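PDB 5I97: conjugal transfer protein from Escherichia coli, which is a VirB8-type inner-membrane component of the pKM101 type IV secretion system and probably helps assemble the channel used in conjugal plasmid transfer. Local coordinates for residues 38-43 / 50-55; 70-73 / 77-80; 87-92 / 118-123. All coordinates share one frame; numbering follows the deposited sequence.

Interaction 1: 38-43 / 50-55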
loop_
_atom_site.group_PDB
_atom_site.type_symbol
_atom_site.label_atom_id
_atom_site.label_comp_id
_atom_site.label_asym_id
_atom_site.label_seq_id
_atom_site.Cartn_x
_atom_site.Cartn_y
_atom_site.Cartn_z
ATOM N N VAL A 38 8.615 -10.364 -13.154
ATOM C CA VAL A 38 8.921 -8.947 -13.174
ATOM C C VAL A 38 8.620 -8.311 -11.827
ATOM O O VAL A 38 9.384 -7.503 -11.328
ATOM C CB VAL A 38 8.135 -8.219 -14.272
ATOM C CG1 VAL A 38 8.268 -6.696 -14.121
ATOM C CG2 VAL A 38 8.586 -8.688 -15.640
ATOM N N ILE A 39 7.502 -8.682 -11.230
ATOM C CA ILE A 39 7.155 -8.140 -9.933
ATOM C C ILE A 39 8.172 -8.544 -8.863
ATOM O O ILE A 39 8.585 -7.714 -8.058
ATOM C CB ILE A 39 5.743 -8.565 -9.536
ATOM C CG1 ILE A 39 4.724 -7.817 -10.396
ATOM C CG2 ILE A 39 5.475 -8.244 -8.087
ATOM C CD1 ILE A 39 3.311 -8.340 -10.277
ATOM N N HIS A 40 8.591 -9.811 -8.869
ATOM C CA HIS A 40 9.568 -10.295 -7.906
ATOM C C HIS A 40 10.912 -9.602 -8.090
ATOM O O HIS A 40 11.588 -9.281 -7.117
ATOM C CB HIS A 40 9.778 -11.804 -8.043
ATOM C CG HIS A 40 8.740 -12.647 -7.373
ATOM N ND1 HIS A 40 8.368 -12.475 -6.057
ATOM C CD2 HIS A 40 8.011 -13.693 -7.833
ATOM C CE1 HIS A 40 7.452 -13.371 -5.739
ATOM N NE2 HIS A 40 7.219 -14.124 -6.799
ATOM N N ARG A 41 11.296 -9.385 -9.343
ATOM C CA ARG A 41 12.636 -8.911 -9.656
ATOM C C ARG A 41 12.786 -7.393 -9.591
ATOM O O ARG A 41 13.817 -6.894 -9.154
ATOM C CB ARG A 41 13.052 -9.416 -11.035
ATOM C CG ARG A 41 14.382 -8.905 -11.498
ATOM C CD ARG A 41 15.000 -9.792 -12.543
ATOM N NE ARG A 41 16.277 -9.253 -12.990
ATOM C CZ ARG A 41 17.181 -9.926 -13.689
ATOM N NH1 ARG A 41 16.971 -11.194 -14.019
ATOM N NH2 ARG A 41 18.304 -9.332 -14.051
ATOM N N GLU A 42 11.753 -6.663 -9.996
ATOM C CA GLU A 42 11.857 -5.215 -10.105
ATOM C C GLU A 42 11.316 -4.507 -8.877
ATOM O O GLU A 42 11.503 -3.308 -8.717
ATOM C CB GLU A 42 11.125 -4.718 -11.356
ATOM C CG GLU A 42 11.665 -5.308 -12.639
ATOM C CD GLU A 42 13.123 -4.982 -12.852
ATOM O OE1 GLU A 42 13.553 -3.889 -12.430
ATOM O OE2 GLU A 42 13.847 -5.831 -13.414
ATOM N N SER A 43 10.651 -5.248 -8.006
ATOM C CA SER A 43 10.222 -4.674 -6.745
ATOM C C SER A 43 11.366 -4.686 -5.756
ATOM O O SER A 43 12.311 -5.465 -5.883
ATOM C CB SER A 43 9.050 -5.440 -6.142
ATOM O OG SER A 43 7.951 -5.512 -7.019
ATOM N N GLN A 50 13.784 -11.626 0.633
ATOM C CA GLN A 50 14.324 -12.970 0.636
ATOM C C GLN A 50 13.461 -13.903 -0.218
ATOM O O GLN A 50 13.974 -14.740 -0.962
ATOM C CB GLN A 50 14.438 -13.494 2.065
ATOM C CG GLN A 50 14.931 -14.923 2.131
ATOM C CD GLN A 50 16.283 -15.086 1.459
ATOM O OE1 GLN A 50 16.444 -15.911 0.556
ATOM N NE2 GLN A 50 17.256 -14.273 1.873
ATOM N N VAL A 51 12.147 -13.744 -0.124
ATOM C CA VAL A 51 11.225 -14.525 -0.939
ATOM C C VAL A 51 11.370 -14.171 -2.408
ATOM O O VAL A 51 11.427 -15.061 -3.256
ATOM C CB VAL A 51 9.771 -14.307 -0.493
ATOM C CG1 VAL A 51 8.791 -14.895 -1.490
ATOM C CG2 VAL A 51 9.569 -14.867 0.904
ATOM N N ASP A 52 11.455 -12.876 -2.705
ATOM C CA ASP A 52 11.593 -12.421 -4.082
ATOM C C ASP A 52 12.886 -12.927 -4.704
ATOM O O ASP A 52 12.896 -13.369 -5.849
ATOM C CB ASP A 52 11.546 -10.890 -4.151
ATOM C CG ASP A 52 10.197 -10.325 -3.762
ATOM O OD1 ASP A 52 9.177 -11.026 -3.934
ATOM O OD2 ASP A 52 10.155 -9.187 -3.254
ATOM N N TYR A 53 13.978 -12.843 -3.947
ATOM C CA TYR A 53 15.295 -13.302 -4.384
ATOM C C TYR A 53 15.302 -14.799 -4.682
ATOM O O TYR A 53 15.917 -15.264 -5.643
ATOM C CB TYR A 53 16.341 -12.971 -3.322
ATOM C CG TYR A 53 17.733 -13.429 -3.651
ATOM C CD1 TYR A 53 18.590 -12.625 -4.388
ATOM C CD2 TYR A 53 18.185 -14.673 -3.244
ATOM C CE1 TYR A 53 19.869 -13.032 -4.686
ATOM C CE2 TYR A 53 19.456 -15.094 -3.546
ATOM C CZ TYR A 53 20.296 -14.267 -4.263
ATOM O OH TYR A 53 21.564 -14.699 -4.568
ATOM N N THR A 54 14.672 -15.558 -3.803
ATOM C CA THR A 54 14.557 -16.993 -3.992
ATOM C C THR A 54 13.738 -17.293 -5.239
ATOM O O THR A 54 14.131 -18.126 -6.047
ATOM C CB THR A 54 13.928 -17.666 -2.768
ATOM O OG1 THR A 54 14.810 -17.502 -1.651
ATOM C CG2 THR A 54 13.718 -19.150 -3.012
ATOM N N ALA A 55 12.627 -16.582 -5.408
ATOM C CA ALA A 55 11.748 -16.798 -6.549
ATOM C C ALA A 55 12.434 -16.531 -7.886
ATOM O O ALA A 55 12.320 -17.339 -8.815
ATOM C CB ALA A 55 10.507 -15.939 -6.419
#
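His40 and Asp52 meet across two helices as a histidine-carboxylate hydrogen bond: His40 ND1 donates to Asp52 OD1 at 2.7 Å, with an N-H...O angle of 158°. The two side chains cross at about a right angle, and ring and carboxylate planes stand 54° apart. OD1 lies almost in the imidazole plane, at the ring edge, whereas the donor approaches OD1 from its anti side, 32° out of the carboxylate plane. The bond is therefore well aligned on the histidine and less so on the aspartate. The other carboxylate oxygen, OD2, is held by Ser48 OG, so both oxygens of Asp52 have partners and its rotation is probably restrained.

The same ring is used a second way. Ala55 CB sits over one face of His40, 3.7 Å from the ring centroid and nearly on the ring normal, a CH-pi contact in which His40 CD2 comes closest, at 3.6 Å from Ala55 CB. With CG beside its backbone N, His40 lays this face over Ala55 while turning ND1 to Asp52.

The contact joins the C-terminal end of helix 27-42 to helix 49-58. Other residues of helix 27-42 pack on the sheet, Val38 on Ile92 and Phe108, Ile39 on Val90. Arg41 of this helix and Tyr53 of helix 49-58 both reach helix 62-69.

Interaction 2: 70-73 / 77-80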
loop_
_atom_site.group_PDB
_atom_site.type_symbol
_atom_site.label_atom_id
_atom_site.label_comp_id
_atom_site.label_asym_id
_atom_site.label_seq_id
_atom_site.Cartn_x
_atom_site.Cartn_y
_atom_site.Cartn_z
ATOM N N SER A 70 24.047 -10.873 -8.660
ATOM C CA SER A 70 25.263 -10.091 -8.562
ATOM C C SER A 70 25.109 -8.878 -7.641
ATOM O O SER A 70 25.973 -8.605 -6.816
ATOM C CB SER A 70 25.697 -9.657 -9.961
ATOM O OG SER A 70 26.654 -8.621 -9.906
ATOM N N LYS A 71 24.003 -8.158 -7.793
ATOM C CA LYS A 71 23.746 -6.942 -7.027
ATOM C C LYS A 71 23.547 -7.210 -5.536
ATOM O O LYS A 71 23.561 -6.274 -4.737
ATOM C CB LYS A 71 22.540 -6.193 -7.594
ATOM C CG LYS A 71 21.295 -7.025 -7.774
ATOM C CD LYS A 71 20.245 -6.288 -8.589
ATOM C CE LYS A 71 20.286 -4.786 -8.346
ATOM N NZ LYS A 71 19.322 -4.029 -9.203
ATOM N N PHE A 72 23.354 -8.476 -5.165
ATOM C CA PHE A 72 23.032 -8.836 -3.787
ATOM C C PHE A 72 24.241 -9.400 -3.074
ATOM O O PHE A 72 24.161 -9.857 -1.939
ATOM C CB PHE A 72 21.892 -9.858 -3.732
ATOM C CG PHE A 72 20.573 -9.318 -4.177
ATOM C CD1 PHE A 72 19.776 -8.609 -3.298
ATOM C CD2 PHE A 72 20.128 -9.514 -5.465
ATOM C CE1 PHE A 72 18.575 -8.096 -3.699
ATOM C CE2 PHE A 72 18.924 -9.008 -5.870
ATOM C CZ PHE A 72 18.143 -8.302 -4.987
ATOM N N LYS A 73 25.394 -9.325 -3.740
ATOM C CA LYS A 73 26.633 -9.957 -3.268
ATOM C C LYS A 73 27.698 -8.963 -2.782
ATOM O O LYS A 73 27.848 -7.877 -3.342
ATOM C CB LYS A 73 27.220 -10.856 -4.359
ATOM C CG LYS A 73 26.529 -12.203 -4.493
ATOM C CD LYS A 73 27.374 -13.181 -5.291
ATOM C CE LYS A 73 27.910 -12.539 -6.560
ATOM N NZ LYS A 73 29.345 -12.866 -6.785
ATOM N N GLY A 77 25.857 -5.464 -0.918
ATOM C CA GLY A 77 24.699 -6.137 -1.464
ATOM C C GLY A 77 23.496 -5.248 -1.241
ATOM O O GLY A 77 23.385 -4.619 -0.197
ATOM N N LEU A 78 22.593 -5.227 -2.212
ATOM C CA LEU A 78 21.484 -4.280 -2.227
ATOM C C LEU A 78 20.730 -4.246 -0.905
ATOM O O LEU A 78 20.483 -3.177 -0.362
ATOM C CB LEU A 78 20.513 -4.623 -3.363
ATOM C CG LEU A 78 19.407 -3.605 -3.640
ATOM C CD1 LEU A 78 19.995 -2.317 -4.187
ATOM C CD2 LEU A 78 18.341 -4.157 -4.576
ATOM N N ASP A 79 20.393 -5.414 -0.374
ATOM C CA ASP A 79 19.632 -5.462 0.866
ATOM C C ASP A 79 20.479 -5.017 2.062
ATOM O O ASP A 79 19.945 -4.528 3.058
ATOM C CB ASP A 79 19.063 -6.866 1.112
ATOM C CG ASP A 79 20.130 -7.930 1.156
ATOM O OD1 ASP A 79 21.000 -7.958 0.261
ATOM O OD2 ASP A 79 20.116 -8.732 2.111
ATOM N N LYS A 80 21.796 -5.170 1.963
ATOM C CA LYS A 80 22.653 -4.764 3.061
ATOM C C LYS A 80 22.820 -3.259 3.076
ATOM O O LYS A 80 23.012 -2.677 4.131
ATOM C CB LYS A 80 24.029 -5.438 2.974
ATOM C CG LYS A 80 23.985 -6.951 2.994
ATOM C CD LYS A 80 25.385 -7.548 2.977
ATOM C CE LYS A 80 25.340 -9.068 2.919
ATOM N NZ LYS A 80 24.820 -9.577 1.613
#
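Phe72 meets the start of helix 78-82 with one border of its ring, and its atoms can be followed outward. From CB, CG lies beside the backbone N (chi1 -68°), which brings the end of the ring nearer segment 77-80. Phe72 CD1 comes first, 3.8 Å from Asp79 OD1, which lies at the ring edge and close to its plane; ring and carboxylate planes are 51° apart. Phe72 CE1 is next, at 4.0 Å from Leu78 CB and equally near Leu78 CD2. Phe72 CZ, at the tip, is 4.2 Å from Leu78 CD2. Leu78 approaches the ring obliquely. Beyond this contact the ring meets Tyr53 edge-to-face and also touches Tyr68. An alanine at Phe72 would remove the ring, which would probably cost Leu78 much of its apolar cover here and Tyr53 an edge-to-face partner.

The backbone supplies the polar link. Leu78 N donates to Lys71 O at 2.9 Å, with an angle of 145° at the hydrogen, and Gly77 CA approaches the same oxygen at 3.5 Å as a CA-H...O contact. Gly77 holds the N-cap position, and a beta carbon there would fall 2.6 Å from Phe72 O, a clash that explains why the close passage of the chain suits glycine.

Chemically, one conventional hydrogen bond links the two segments, Phe72 adds apolar packing on Leu78, and an aspartate oxygen stands at the ring edge; OD1 there faces the slightly positive ring hydrogens, probably a weak electrostatic attraction at most.

Interaction 3: 87-92 / 118-123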
loop_
_atom_site.group_PDB
_atom_site.type_symbol
_atom_site.label_atom_id
_atom_site.label_comp_id
_atom_site.label_asym_id
_atom_site.label_seq_id
_atom_site.Cartn_x
_atom_site.Cartn_y
_atom_site.Cartn_z
ATOM N N THR A 87 11.586 1.623 -0.550
ATOM C CA THR A 87 10.834 0.550 -1.174
ATOM C C THR A 87 10.463 0.890 -2.623
ATOM O O THR A 87 10.317 2.058 -2.975
ATOM C CB THR A 87 9.587 0.251 -0.352
ATOM O OG1 THR A 87 8.921 -0.888 -0.894
ATOM C CG2 THR A 87 8.642 1.449 -0.353
ATOM N N THR A 88 10.317 -0.130 -3.463
ATOM C CA THR A 88 9.882 0.074 -4.844
ATOM C C THR A 88 8.798 -0.914 -5.255
ATOM O O THR A 88 8.995 -2.119 -5.168
ATOM C CB THR A 88 11.045 -0.027 -5.835
ATOM O OG1 THR A 88 11.902 1.109 -5.678
ATOM C CG2 THR A 88 10.513 -0.012 -7.259
ATOM N N ARG A 89 7.636 -0.388 -5.643
ATOM C CA ARG A 89 6.529 -1.229 -6.080
ATOM C C ARG A 89 6.392 -1.225 -7.606
ATOM O O ARG A 89 6.768 -0.257 -8.282
ATOM C CB ARG A 89 5.214 -0.807 -5.408
ATOM C CG ARG A 89 4.530 0.427 -5.992
ATOM C CD ARG A 89 3.263 0.736 -5.191
ATOM N NE ARG A 89 2.621 1.984 -5.590
ATOM C CZ ARG A 89 2.897 3.175 -5.075
ATOM N NH1 ARG A 89 3.808 3.291 -4.114
ATOM N NH2 ARG A 89 2.253 4.249 -5.517
ATOM N N VAL A 90 5.846 -2.318 -8.131
ATOM C CA VAL A 90 5.662 -2.505 -9.566
ATOM C C VAL A 90 4.201 -2.486 -9.996
ATOM O O VAL A 90 3.347 -3.054 -9.339
ATOM C CB VAL A 90 6.267 -3.865 -10.039
ATOM C CG1 VAL A 90 5.859 -4.189 -11.484
ATOM C CG2 VAL A 90 7.776 -3.891 -9.864
ATOM N N LYS A 91 3.941 -1.797 -11.100
ATOM C CA LYS A 91 2.662 -1.830 -11.797
ATOM C C LYS A 91 2.851 -2.366 -13.214
ATOM O O LYS A 91 3.551 -1.755 -14.014
ATOM C CB LYS A 91 2.036 -0.432 -11.845
ATOM C CG LYS A 91 0.616 -0.397 -12.375
ATOM C CD LYS A 91 -0.298 -1.379 -11.673
ATOM C CE LYS A 91 -1.739 -1.081 -12.031
ATOM N NZ LYS A 91 -1.899 -1.080 -13.508
ATOM N N ILE A 92 2.263 -3.520 -13.511
ATOM C CA ILE A 92 2.287 -4.050 -14.873
ATOM C C ILE A 92 1.282 -3.297 -15.739
ATOM O O ILE A 92 0.107 -3.226 -15.397
ATOM C CB ILE A 92 1.963 -5.559 -14.903
ATOM C CG1 ILE A 92 2.920 -6.336 -13.994
ATOM C CG2 ILE A 92 2.036 -6.098 -16.324
ATOM C CD1 ILE A 92 4.359 -6.332 -14.451
ATOM N N PRO A 118 8.273 12.396 2.672
ATOM C CA PRO A 118 6.831 12.275 2.940
ATOM C C PRO A 118 6.010 11.764 1.746
ATOM O O PRO A 118 4.934 11.213 1.952
ATOM C CB PRO A 118 6.431 13.708 3.287
ATOM C CG PRO A 118 7.356 14.546 2.479
ATOM C CD PRO A 118 8.666 13.795 2.418
ATOM N N VAL A 119 6.496 11.988 0.529
ATOM C CA VAL A 119 5.822 11.537 -0.692
ATOM C C VAL A 119 6.612 10.442 -1.410
ATOM O O VAL A 119 7.821 10.318 -1.211
ATOM C CB VAL A 119 5.579 12.682 -1.671
ATOM C CG1 VAL A 119 4.571 13.637 -1.080
ATOM C CG2 VAL A 119 6.876 13.392 -1.969
ATOM N N ASP A 120 5.924 9.662 -2.245
ATOM C CA ASP A 120 6.572 8.699 -3.134
ATOM C C ASP A 120 7.345 9.464 -4.202
ATOM O O ASP A 120 7.008 10.593 -4.497
ATOM C CB ASP A 120 5.541 7.795 -3.818
ATOM C CG ASP A 120 4.720 6.984 -2.841
ATOM O OD1 ASP A 120 5.212 6.694 -1.738
ATOM O OD2 ASP A 120 3.561 6.653 -3.166
ATOM N N ASP A 121 8.374 8.856 -4.786
ATOM C CA ASP A 121 9.045 9.462 -5.936
ATOM C C ASP A 121 8.105 9.431 -7.153
ATOM O O ASP A 121 7.041 8.819 -7.104
ATOM C CB ASP A 121 10.340 8.720 -6.303
ATOM C CG ASP A 121 11.362 8.684 -5.176
ATOM O OD1 ASP A 121 11.151 9.312 -4.112
ATOM O OD2 ASP A 121 12.390 8.002 -5.373
ATOM N N GLN A 122 8.540 10.050 -8.247
ATOM C CA GLN A 122 7.797 10.067 -9.495
ATOM C C GLN A 122 7.936 8.733 -10.226
ATOM O O GLN A 122 9.012 8.126 -10.214
ATOM C CB GLN A 122 8.289 11.195 -10.399
ATOM C CG GLN A 122 8.053 12.587 -9.850
ATOM C CD GLN A 122 6.573 12.912 -9.742
ATOM O OE1 GLN A 122 5.958 12.751 -8.687
ATOM N NE2 GLN A 122 5.990 13.348 -10.849
ATOM N N PRO A 123 6.840 8.265 -10.843
ATOM C CA PRO A 123 6.824 6.988 -11.560
ATOM C C PRO A 123 7.850 6.924 -12.687
ATOM O O PRO A 123 8.142 7.931 -13.324
ATOM C CB PRO A 123 5.405 6.929 -12.124
ATOM C CG PRO A 123 4.588 7.739 -11.168
ATOM C CD PRO A 123 5.489 8.847 -10.727
#
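Arg89 and Asp120 face each other as a long salt bridge, Arg89 NH1 to Asp120 OD2 at 3.5 Å; no hydrogen bond accompanies it. OD2 is almost equally near the other terminal nitrogen, with Arg89 NH2 to Asp120 OD2 at 3.6 Å, so one oxygen sits at the edge of the guanidinium, near its plane, between the two terminal nitrogens. This is not the paired arrangement in which two carboxylate oxygens face two nitrogens: the planes are 66° apart and the side chains cross at about a right angle.

The conformations account for this reach. Arg89 CG lies between the backbone N and the carbonyl carbon (chi1 78°), and from CG to NE the chain runs extended, carrying the charge well away from strand 86-98. A turn of chi4 to -89° then sets the guanidinium across the line of its own chain. Asp120 is short and starts out toward the strand, its CG beside the backbone N.

Its stronger polar partner is Arg113, which takes Asp120 OD1 in a salt bridge. Each carboxylate oxygen thus has an arginine partner, and the two positive charges would probably favour the ionised form of Asp120. Next to it, Asp121 is tied to Arg112 by both a salt bridge and a backbone hydrogen bond.

Only 63 Å² is buried between the segments, as expected of a surface contact. It is a strand-to-loop salt bridge beside the antiparallel sheet of this VirB8, NTF2-like domain: edge strand 86-98 reaches past strand 103-114 to the connection leading into strand 124-134.

In the fold
From the N terminus, interaction 1 comes first, closing the short connection between helices 27-42 and 49-58. Interaction 2 follows, closing the turn that leads from helix 62-69 into helix 78-82. Interaction 3 has the longest span, bringing edge strand 86-98 to the loop after strand 103-114. The three are in series, so none nests or crosses. In space interactions 1 and 2 touch through the rings of Tyr53 and Phe72. Interactions 1 and 3 also meet, where Glu42 and Ser43 pack on Thr88 and Val90. Interactions 2 and 3 stay about 8 Å apart at their nearest atoms. Segment 38-43 packs on the sheet and holds 50-55, so interaction 1 joins sheet and helices.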